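Local coordinates for 2-hydroxy-3-oxopropionate reductase (Polaromonas sp. JS666, PDB 4DLL), which probably catalyses the NAD(P)H-dependent reduction of 2-hydroxy-3-oxopropionate (tartronate semialdehyde) to glycerate, at residues 117-122 with 173-178. Numbering follows the deposited sequence.
Sequences GSLFLD and FERSLP
L119 and L121 point toward the helix that carries R175 and S176: strand 119-122 and residues 173-178 of helix 170-183 come within 10.1 Å axis to axis and cross at -72°. This is helix-on-sheet packing in the Rossmann-type nucleotide-binding domain. The strand sits inside the sheet, paired in parallel with strands 90-93 and 144-151. S176 is the central residue of the contact. L119 CD2 lies 3.4 Å from S176 OG, and L121 CD1 lies 3.6 Å from the same oxygen. The hydroxyl thus meets methyl groups of two leucines, two residues apart, on the same side of the strand. With S176 OG anti to the carbonyl carbon and beside the backbone N (chi1 -76°), the oxygen can bond to D172 O, one turn back, and still meet these methyls. That bond gives the buried hydroxyl a polar partner among nonpolar neighbours. L146 of the next strand also touches S176, and L179 and L180 of the helix pack on L121. R175 lies at the exposed edge. Its chain runs extended from CG to NE and crosses the L119 side chain at about a right angle. The guanidinium lies near the loop before the strand, with R175 NH1 4.3 Å from G117 O, too long for a hydrogen bond. Nearer the core, R175 CD rests 4.2 Å from L119 CD1.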
loop_
_atom_site.group_PDB
_atom_site.type_symbol
_atom_site.label_atom_id
_atom_site.label_comp_id
_atom_site.label_asym_id
_atom_site.label_seq_id
_atom_site.Cartn_x
_atom_site.Cartn_y
_atom_site.Cartn_z
ATOM N N GLY A 117 -1.793 -19.743 -36.458
ATOM C CA GLY A 117 -1.020 -18.509 -36.169
ATOM C C GLY A 117 -1.692 -17.488 -35.234
ATOM O O GLY A 117 -1.077 -16.523 -34.823
ATOM N N SER A 118 -2.953 -17.689 -34.900
ATOM C CA SER A 118 -3.668 -16.704 -34.139
ATOM C C SER A 118 -3.237 -16.816 -32.665
ATOM O O SER A 118 -2.706 -17.849 -32.237
ATOM C CB SER A 118 -5.193 -16.922 -34.292
ATOM O OG SER A 118 -5.569 -18.207 -33.784
ATOM N N LEU A 119 -3.550 -15.797 -31.889
ATOM C CA LEU A 119 -3.202 -15.754 -30.481
ATOM C C LEU A 119 -4.459 -15.562 -29.637
ATOM O O LEU A 119 -5.339 -14.809 -30.025
ATOM C CB LEU A 119 -2.265 -14.561 -30.197
ATOM C CG LEU A 119 -0.770 -14.868 -30.078
ATOM C CD1 LEU A 119 -0.151 -15.103 -31.490
ATOM C CD2 LEU A 119 -0.014 -13.803 -29.302
ATOM N N PHE A 120 -4.488 -16.217 -28.476
ATOM C CA PHE A 120 -5.538 -16.069 -27.517
ATOM C C PHE A 120 -4.982 -15.419 -26.258
ATOM O O PHE A 120 -4.071 -15.931 -25.677
ATOM C CB PHE A 120 -6.147 -17.422 -27.206
ATOM C CG PHE A 120 -7.254 -17.396 -26.181
ATOM C CD1 PHE A 120 -6.965 -17.561 -24.827
ATOM C CD2 PHE A 120 -8.576 -17.313 -26.570
ATOM C CE1 PHE A 120 -7.974 -17.593 -23.833
ATOM C CE2 PHE A 120 -9.616 -17.336 -25.607
ATOM C CZ PHE A 120 -9.306 -17.476 -24.222
ATOM N N LEU A 121 -5.548 -14.275 -25.880
ATOM C CA LEU A 121 -5.136 -13.486 -24.722
ATOM C C LEU A 121 -6.193 -13.671 -23.673
ATOM O O LEU A 121 -7.324 -13.218 -23.873
ATOM C CB LEU A 121 -5.031 -11.994 -25.088
ATOM C CG LEU A 121 -3.623 -11.448 -25.397
ATOM C CD1 LEU A 121 -2.833 -12.310 -26.328
ATOM C CD2 LEU A 121 -3.651 -10.034 -25.927
ATOM N N ASP A 122 -5.848 -14.339 -22.573
ATOM C CA ASP A 122 -6.772 -14.435 -21.457
ATOM C C ASP A 122 -6.511 -13.393 -20.390
ATOM O O ASP A 122 -5.474 -13.394 -19.733
ATOM C CB ASP A 122 -6.874 -15.839 -20.854
ATOM C CG ASP A 122 -8.213 -16.030 -20.115
ATOM O OD1 ASP A 122 -8.815 -14.986 -19.695
ATOM O OD2 ASP A 122 -8.695 -17.194 -19.989
ATOM N N PHE A 173 4.578 -13.150 -26.676
ATOM C CA PHE A 173 4.460 -11.900 -25.983
ATOM C C PHE A 173 4.899 -10.761 -26.889
ATOM O O PHE A 173 4.234 -9.732 -26.901
ATOM C CB PHE A 173 5.284 -11.899 -24.674
ATOM C CG PHE A 173 5.344 -10.554 -23.994
ATOM C CD1 PHE A 173 4.272 -10.128 -23.169
ATOM C CD2 PHE A 173 6.461 -9.712 -24.179
ATOM C CE1 PHE A 173 4.283 -8.905 -22.522
ATOM C CE2 PHE A 173 6.508 -8.441 -23.548
ATOM C CZ PHE A 173 5.426 -8.027 -22.707
ATOM N N GLU A 174 6.002 -10.920 -27.637
ATOM C CA GLU A 174 6.323 -9.853 -28.606
ATOM C C GLU A 174 5.235 -9.714 -29.670
ATOM O O GLU A 174 4.822 -8.626 -30.022
ATOM C CB GLU A 174 7.700 -10.058 -29.236
ATOM C CG GLU A 174 8.773 -9.998 -28.193
ATOM C CD GLU A 174 8.938 -8.589 -27.672
ATOM O OE1 GLU A 174 9.062 -7.683 -28.536
ATOM O OE2 GLU A 174 8.935 -8.371 -26.418
ATOM N N ARG A 175 4.737 -10.819 -30.179
ATOM C CA ARG A 175 3.619 -10.694 -31.092
ATOM C C ARG A 175 2.490 -9.849 -30.503
ATOM O O ARG A 175 1.829 -9.098 -31.233
ATOM C CB ARG A 175 3.117 -12.057 -31.540
ATOM C CG ARG A 175 3.996 -12.658 -32.598
ATOM C CD ARG A 175 3.567 -14.046 -33.060
ATOM N NE ARG A 175 4.073 -14.227 -34.423
ATOM C CZ ARG A 175 3.359 -14.011 -35.538
ATOM N NH1 ARG A 175 2.081 -13.639 -35.451
ATOM N NH2 ARG A 175 3.912 -14.185 -36.746
ATOM N N SER A 176 2.331 -9.906 -29.183
ATOM C CA SER A 176 1.215 -9.289 -28.495
ATOM C C SER A 176 1.395 -7.869 -28.204
ATOM O O SER A 176 0.417 -7.188 -27.860
ATOM C CB SER A 176 1.073 -9.919 -27.099
ATOM O OG SER A 176 0.486 -11.179 -27.246
ATOM N N LEU A 177 2.662 -7.463 -28.142
ATOM C CA LEU A 177 2.987 -6.291 -27.387
ATOM C C LEU A 177 2.316 -5.047 -27.970
ATOM O O LEU A 177 1.792 -4.226 -27.190
ATOM C CB LEU A 177 4.527 -6.130 -27.187
ATOM C CG LEU A 177 5.044 -5.029 -26.228
ATOM C CD1 LEU A 177 4.391 -5.090 -24.862
ATOM C CD2 LEU A 177 6.608 -5.020 -26.029
ATOM N N PRO A 178 2.291 -4.906 -29.337
ATOM C CA PRO A 178 1.642 -3.711 -29.891
ATOM C C PRO A 178 0.172 -3.625 -29.443
ATOM O O PRO A 178 -0.324 -2.523 -29.142
ATOM C CB PRO A 178 1.754 -3.910 -31.426
ATOM C CG PRO A 178 3.030 -4.670 -31.588
ATOM C CD PRO A 178 2.966 -5.683 -30.389
#